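Local atomic coordinates of pyocin S8 (Pseudomonas aeruginosa, PDB entry 6W0V), a protein that kills bacteria as a bacteriocin, probably by cutting DNA with a C-terminal H-N-H nuclease domain, the part present in this structure, which binds a cognate immunity protein. Residues Lys40-Ser44 with Trp45-Arg49; Gln51-Val54 with Ala55-Asn58. The protein carries 1 engineered substitution. All blocks are in the same frame, centred on the assembly; numbering follows the deposited sequence.

Contact 1. Residues Lys40-Ser44 with Trp45-Arg49; sequences KEFKS and WRDFR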
loop_
_atom_site.group_PDB
_atom_site.type_symbol
_atom_site.label_atom_id
_atom_site.label_comp_id
_atom_site.label_asym_id
_atom_site.label_seq_id
_atom_site.Cartn_x
_atom_site.Cartn_y
_atom_site.Cartn_z
ATOM N N LYS A 40 -5.644 19.026 -12.885
ATOM C CA LYS A 40 -4.312 18.681 -13.396
ATOM C C LYS A 40 -4.462 17.645 -14.493
ATOM O O LYS A 40 -5.458 16.884 -14.482
ATOM C CB LYS A 40 -3.425 18.173 -12.266
ATOM C CG LYS A 40 -3.189 19.202 -11.181
ATOM C CD LYS A 40 -2.217 18.715 -10.157
ATOM C CE LYS A 40 -1.847 19.787 -9.160
ATOM N NZ LYS A 40 -1.092 19.213 -8.026
ATOM N N GLU A 41 -3.484 17.625 -15.382
ATOM C CA GLU A 41 -3.384 16.602 -16.436
ATOM C C GLU A 41 -2.755 15.370 -15.793
ATOM O O GLU A 41 -1.827 15.512 -14.978
ATOM C CB GLU A 41 -2.535 17.061 -17.617
ATOM C CG GLU A 41 -2.449 16.012 -18.709
ATOM C CD GLU A 41 -1.367 16.241 -19.746
ATOM O OE1 GLU A 41 -1.688 16.159 -20.942
ATOM O OE2 GLU A 41 -0.205 16.474 -19.355
ATOM N N PHE A 42 -3.279 14.214 -16.146
ATOM C CA PHE A 42 -2.698 12.898 -15.839
ATOM C C PHE A 42 -2.406 12.199 -17.140
ATOM O O PHE A 42 -3.214 12.295 -18.054
ATOM C CB PHE A 42 -3.633 12.131 -14.925
ATOM C CG PHE A 42 -3.762 12.904 -13.652
ATOM C CD1 PHE A 42 -2.795 12.790 -12.673
ATOM C CD2 PHE A 42 -4.754 13.853 -13.509
ATOM C CE1 PHE A 42 -2.887 13.552 -11.529
ATOM C CE2 PHE A 42 -4.846 14.607 -12.357
ATOM C CZ PHE A 42 -3.906 14.455 -11.371
ATOM N N LYS A 43 -1.244 11.585 -17.238
ATOM C CA LYS A 43 -0.798 10.987 -18.513
ATOM C C LYS A 43 -1.389 9.594 -18.630
ATOM O O LYS A 43 -1.364 9.029 -19.709
ATOM C CB LYS A 43 0.726 10.955 -18.560
ATOM C CG LYS A 43 1.371 12.326 -18.506
ATOM C CD LYS A 43 0.757 13.308 -19.459
ATOM C CE LYS A 43 0.751 12.803 -20.884
ATOM N NZ LYS A 43 2.121 12.578 -21.403
ATOM N N SER A 44 -1.830 9.045 -17.508
ATOM C CA SER A 44 -2.268 7.645 -17.409
ATOM C C SER A 44 -2.918 7.451 -16.058
ATOM O O SER A 44 -2.772 8.319 -15.169
ATOM C CB SER A 44 -1.123 6.705 -17.554
ATOM O OG SER A 44 -0.277 6.827 -16.428
ATOM N N TRP A 45 -3.561 6.314 -15.904
ATOM C CA TRP A 45 -4.111 5.937 -14.593
ATOM C C TRP A 45 -2.958 5.856 -13.595
ATOM O O TRP A 45 -3.084 6.391 -12.491
ATOM C CB TRP A 45 -4.863 4.620 -14.671
ATOM C CG TRP A 45 -5.360 4.314 -13.303
ATOM C CD1 TRP A 45 -4.956 3.325 -12.459
ATOM C CD2 TRP A 45 -6.274 5.132 -12.568
ATOM N NE1 TRP A 45 -5.611 3.441 -11.266
ATOM C CE2 TRP A 45 -6.432 4.533 -11.304
ATOM C CE3 TRP A 45 -7.019 6.275 -12.876
ATOM C CZ2 TRP A 45 -7.284 5.056 -10.339
ATOM C CZ3 TRP A 45 -7.857 6.794 -11.916
ATOM C CH2 TRP A 45 -7.989 6.188 -10.666
ATOM N N ARG A 46 -1.862 5.228 -13.995
ATOM C CA ARG A 46 -0.678 5.136 -13.121
ATOM C C ARG A 46 -0.302 6.531 -12.637
ATOM O O ARG A 46 -0.090 6.723 -11.451
ATOM C CB ARG A 46 0.491 4.532 -13.877
ATOM C CG ARG A 46 1.773 4.642 -13.082
ATOM C CD ARG A 46 2.893 4.055 -13.872
ATOM N NE ARG A 46 4.070 4.121 -13.047
ATOM C CZ ARG A 46 5.217 3.546 -13.346
ATOM N NH1 ARG A 46 5.349 2.862 -14.467
ATOM N NH2 ARG A 46 6.229 3.652 -12.506
ATOM N N ASP A 47 -0.232 7.494 -13.541
ATOM C CA ASP A 47 0.201 8.858 -13.172
ATOM C C ASP A 47 -0.763 9.407 -12.124
ATOM O O ASP A 47 -0.360 9.911 -11.078
ATOM C CB ASP A 47 0.223 9.722 -14.417
ATOM C CG ASP A 47 0.653 11.139 -14.164
ATOM O OD1 ASP A 47 1.286 11.393 -13.140
ATOM O OD2 ASP A 47 0.356 11.961 -15.009
ATOM N N PHE A 48 -2.049 9.241 -12.362
ATOM C CA PHE A 48 -3.064 9.725 -11.417
ATOM C C PHE A 48 -2.893 8.995 -10.094
ATOM O O PHE A 48 -2.914 9.626 -9.050
ATOM C CB PHE A 48 -4.456 9.470 -11.971
ATOM C CG PHE A 48 -5.531 9.889 -11.013
ATOM C CD1 PHE A 48 -6.013 11.184 -11.013
ATOM C CD2 PHE A 48 -6.041 8.991 -10.099
ATOM C CE1 PHE A 48 -6.991 11.573 -10.114
ATOM C CE2 PHE A 48 -7.017 9.381 -9.201
ATOM C CZ PHE A 48 -7.508 10.665 -9.225
ATOM N N ARG A 49 -2.796 7.678 -10.165
ATOM C CA ARG A 49 -2.693 6.861 -8.943
ATOM C C ARG A 49 -1.466 7.333 -8.168
ATOM O O ARG A 49 -1.537 7.452 -6.938
ATOM C CB ARG A 49 -2.607 5.382 -9.298
ATOM C CG ARG A 49 -2.418 4.510 -8.071
ATOM C CD ARG A 49 -0.962 4.208 -7.872
ATOM N NE ARG A 49 -0.528 3.299 -8.913
ATOM C CZ ARG A 49 0.740 3.028 -9.163
ATOM N NH1 ARG A 49 1.065 2.180 -10.120
ATOM N NH2 ARG A 49 1.682 3.604 -8.436
HETATM O O HOH W 1 0.615 14.475 -15.095
#

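Contact 2. Residues Gln51-Val54 with Ala55-Asn58; sequences QFWV and AVAN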
loop_
_atom_site.group_PDB
_atom_site.type_symbol
_atom_site.label_atom_id
_atom_site.label_comp_id
_atom_site.label_asym_id
_atom_site.label_seq_id
_atom_site.Cartn_x
_atom_site.Cartn_y
_atom_site.Cartn_z
ATOM N N GLN A 51 0.110 10.286 -8.267
ATOM C CA GLN A 51 -0.034 11.641 -7.714
ATOM C C GLN A 51 -1.029 11.578 -6.566
ATOM O O GLN A 51 -0.886 12.322 -5.613
ATOM C CB GLN A 51 -0.466 12.596 -8.809
ATOM C CG GLN A 51 0.618 12.759 -9.854
ATOM C CD GLN A 51 0.337 13.945 -10.730
ATOM O OE1 GLN A 51 -0.152 14.966 -10.256
ATOM N NE2 GLN A 51 0.618 13.788 -12.014
ATOM N N PHE A 52 -2.009 10.700 -6.686
ATOM C CA PHE A 52 -3.027 10.471 -5.645
ATOM C C PHE A 52 -2.312 10.078 -4.356
ATOM O O PHE A 52 -2.448 10.734 -3.317
ATOM C CB PHE A 52 -3.976 9.398 -6.156
ATOM C CG PHE A 52 -5.043 9.005 -5.189
ATOM C CD1 PHE A 52 -4.764 8.158 -4.133
ATOM C CD2 PHE A 52 -6.329 9.483 -5.352
ATOM C CE1 PHE A 52 -5.767 7.785 -3.264
ATOM C CE2 PHE A 52 -7.333 9.106 -4.486
ATOM C CZ PHE A 52 -7.047 8.263 -3.441
ATOM N N TRP A 53 -1.528 9.024 -4.444
ATOM C CA TRP A 53 -0.888 8.500 -3.221
ATOM C C TRP A 53 0.192 9.456 -2.753
ATOM O O TRP A 53 0.363 9.563 -1.546
ATOM C CB TRP A 53 -0.359 7.102 -3.454
ATOM C CG TRP A 53 -1.492 6.145 -3.552
ATOM C CD1 TRP A 53 -1.830 5.393 -4.629
ATOM C CD2 TRP A 53 -2.496 5.904 -2.558
ATOM N NE1 TRP A 53 -2.945 4.660 -4.356
ATOM C CE2 TRP A 53 -3.378 4.949 -3.093
ATOM C CE3 TRP A 53 -2.713 6.355 -1.256
ATOM C CZ2 TRP A 53 -4.452 4.440 -2.371
ATOM C CZ3 TRP A 53 -3.781 5.863 -0.548
ATOM C CH2 TRP A 53 -4.642 4.921 -1.100
ATOM N N VAL A 54 0.877 10.126 -3.665
ATOM C CA VAL A 54 1.856 11.169 -3.273
ATOM C C VAL A 54 1.118 12.237 -2.482
ATOM O O VAL A 54 1.618 12.679 -1.462
ATOM C CB VAL A 54 2.581 11.754 -4.488
ATOM C CG1 VAL A 54 3.293 13.051 -4.160
ATOM C CG2 VAL A 54 3.540 10.738 -5.070
ATOM N N ALA A 55 -0.050 12.647 -2.947
ATOM C CA ALA A 55 -0.833 13.695 -2.275
ATOM C C ALA A 55 -1.228 13.188 -0.892
ATOM O O ALA A 55 -1.165 13.959 0.054
ATOM C CB ALA A 55 -2.024 14.054 -3.113
ATOM N N VAL A 56 -1.630 11.923 -0.802
ATOM C CA VAL A 56 -2.034 11.324 0.494
ATOM C C VAL A 56 -0.817 11.386 1.411
ATOM O O VAL A 56 -0.953 11.869 2.543
ATOM C CB VAL A 56 -2.548 9.888 0.328
ATOM C CG1 VAL A 56 -2.740 9.218 1.675
ATOM C CG2 VAL A 56 -3.833 9.846 -0.472
ATOM N N ALA A 57 0.333 10.937 0.923
ATOM C CA ALA A 57 1.570 10.901 1.740
ATOM C C ALA A 57 1.935 12.326 2.147
ATOM O O ALA A 57 2.542 12.504 3.186
ATOM C CB ALA A 57 2.691 10.260 0.985
ATOM N N ASN A 58 1.573 13.307 1.333
ATOM C CA ASN A 58 1.930 14.723 1.560
ATOM C C ASN A 58 0.896 15.410 2.450
ATOM O O ASN A 58 1.061 16.615 2.705
ATOM C CB ASN A 58 2.043 15.478 0.244
ATOM C CG ASN A 58 2.836 16.752 0.402
ATOM O OD1 ASN A 58 2.535 17.762 -0.223
ATOM N ND2 ASN A 58 3.838 16.717 1.261
#

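Contact 1. Residues Lys40-Ser44 with Trp45-Arg49
Ser44 is the N-cap of helix 45-57: its OG accepts from Asp47 N at 3.0 Å, while its carbonyl O takes the first helical bond, from Phe48 N. Asp47 answers from within the first turn. Its CG stands anti to its own backbone N (chi1 -180°), which carries the carboxylate back over the preceding loop, where OD2 receives Lys43 N at 2.8 Å through the anti lone pair. The tight side is apolar. Strand residue Phe42 presents one ring face to the edge of Phe48, a T-shaped pair with centroids 5.0 Å apart and planes at 73°; Leu37 of helix 31-37 packs against both side chains. The Phe42 ring also reaches the helix backbone, its CD1 coming within 3.3 Å of Phe48 CA. The polar side is looser and wet. Lys43 bends its exposed chain away from the helix, and Arg46 runs outward to a salt bridge with Glu50. Asp47 OD1 accepts from Gln51 NE2, so both carboxylate oxygens are held and its rotation is fixed. A water lies between strand and helix, 2.7 Å from Glu41 O and, unusually short, 2.5 Å from Asp47 OD2.

Contact 2. Residues Gln51-Val54 with Ala55-Asn58
The Trp53 ring carries Phe52 CD1 over the centre of one face, 3.5 Å above the plane, and Val56 CG2 approaches both rings obliquely, 3.7 Å from Trp53 CE3 and 4.0 Å from Phe52 CE1. For the phenyl ring, Trp53 CG lies at the edge, in its plane, so the two neighbouring aromatics are turned steeply against each other. Their first torsions explain the meeting: Phe52 CG is anti to its backbone N (chi1 178°), whereas Trp53 CG is anti to its carbonyl carbon (chi1 -72°), and the rings swing together although they leave adjacent positions. Val56 points the same way as both. Of its two methyls, CG2 does most of the touching and also rests 3.3 Å from Phe52 O; CG1 grazes the six-membered part of the indole at CE3 and CZ3.

Beneath the side chains is a run of i to i+4 helical bonds. Ala55 N donates to Gln51 O, Val56 N to Phe52 O at 2.9 Å and within the carbonyl plane, and Ala57 N to Trp53 O at 2.8 Å. The last of them, Asn58 N to Val54 O, is bent to 131°, and Asn58 N also makes a weak bond to Ala55 O as the helix gives out. Small Ala55 lies against Ile33 and Gln36 of helix 31-37, while Val56 and Ala57 meet Met74 of helix 68-75. Ile96 of strand 95-98 packs on Phe52 and Trp53. On the more open side, Gln51 NE2 donates to Asp47 OD1, one turn earlier. Buried Phe52, Trp53, Ala55 and Val56, with Gln51 and Val54 more open and Asn58 just past the end, mark the last turns of an amphipathic helix in the core of a colicin/pyocin DNase domain.

Both contacts belong to helix 45-57 and follow in series along the chain: contact 1 joins strand 41-42 to the helix start, and contact 2 covers its last turns. Their centres are 12 Å apart, yet they touch, since Gln51 OE1 of the second lies 3.3 Å from Phe42 CE1 of the first. Helix 31-37 packs against both, and both face strand 95-98, which pairs with strand 114-117; that pair probably forms the hairpin of the H-N-H motif. One helix thus ties the short 4-5/41-42 sheet to the nuclease core. The immunity protein reaches only contact 1, with its Ser25 on Arg46 and its Glu27 in a long, weak ion pair with Arg49.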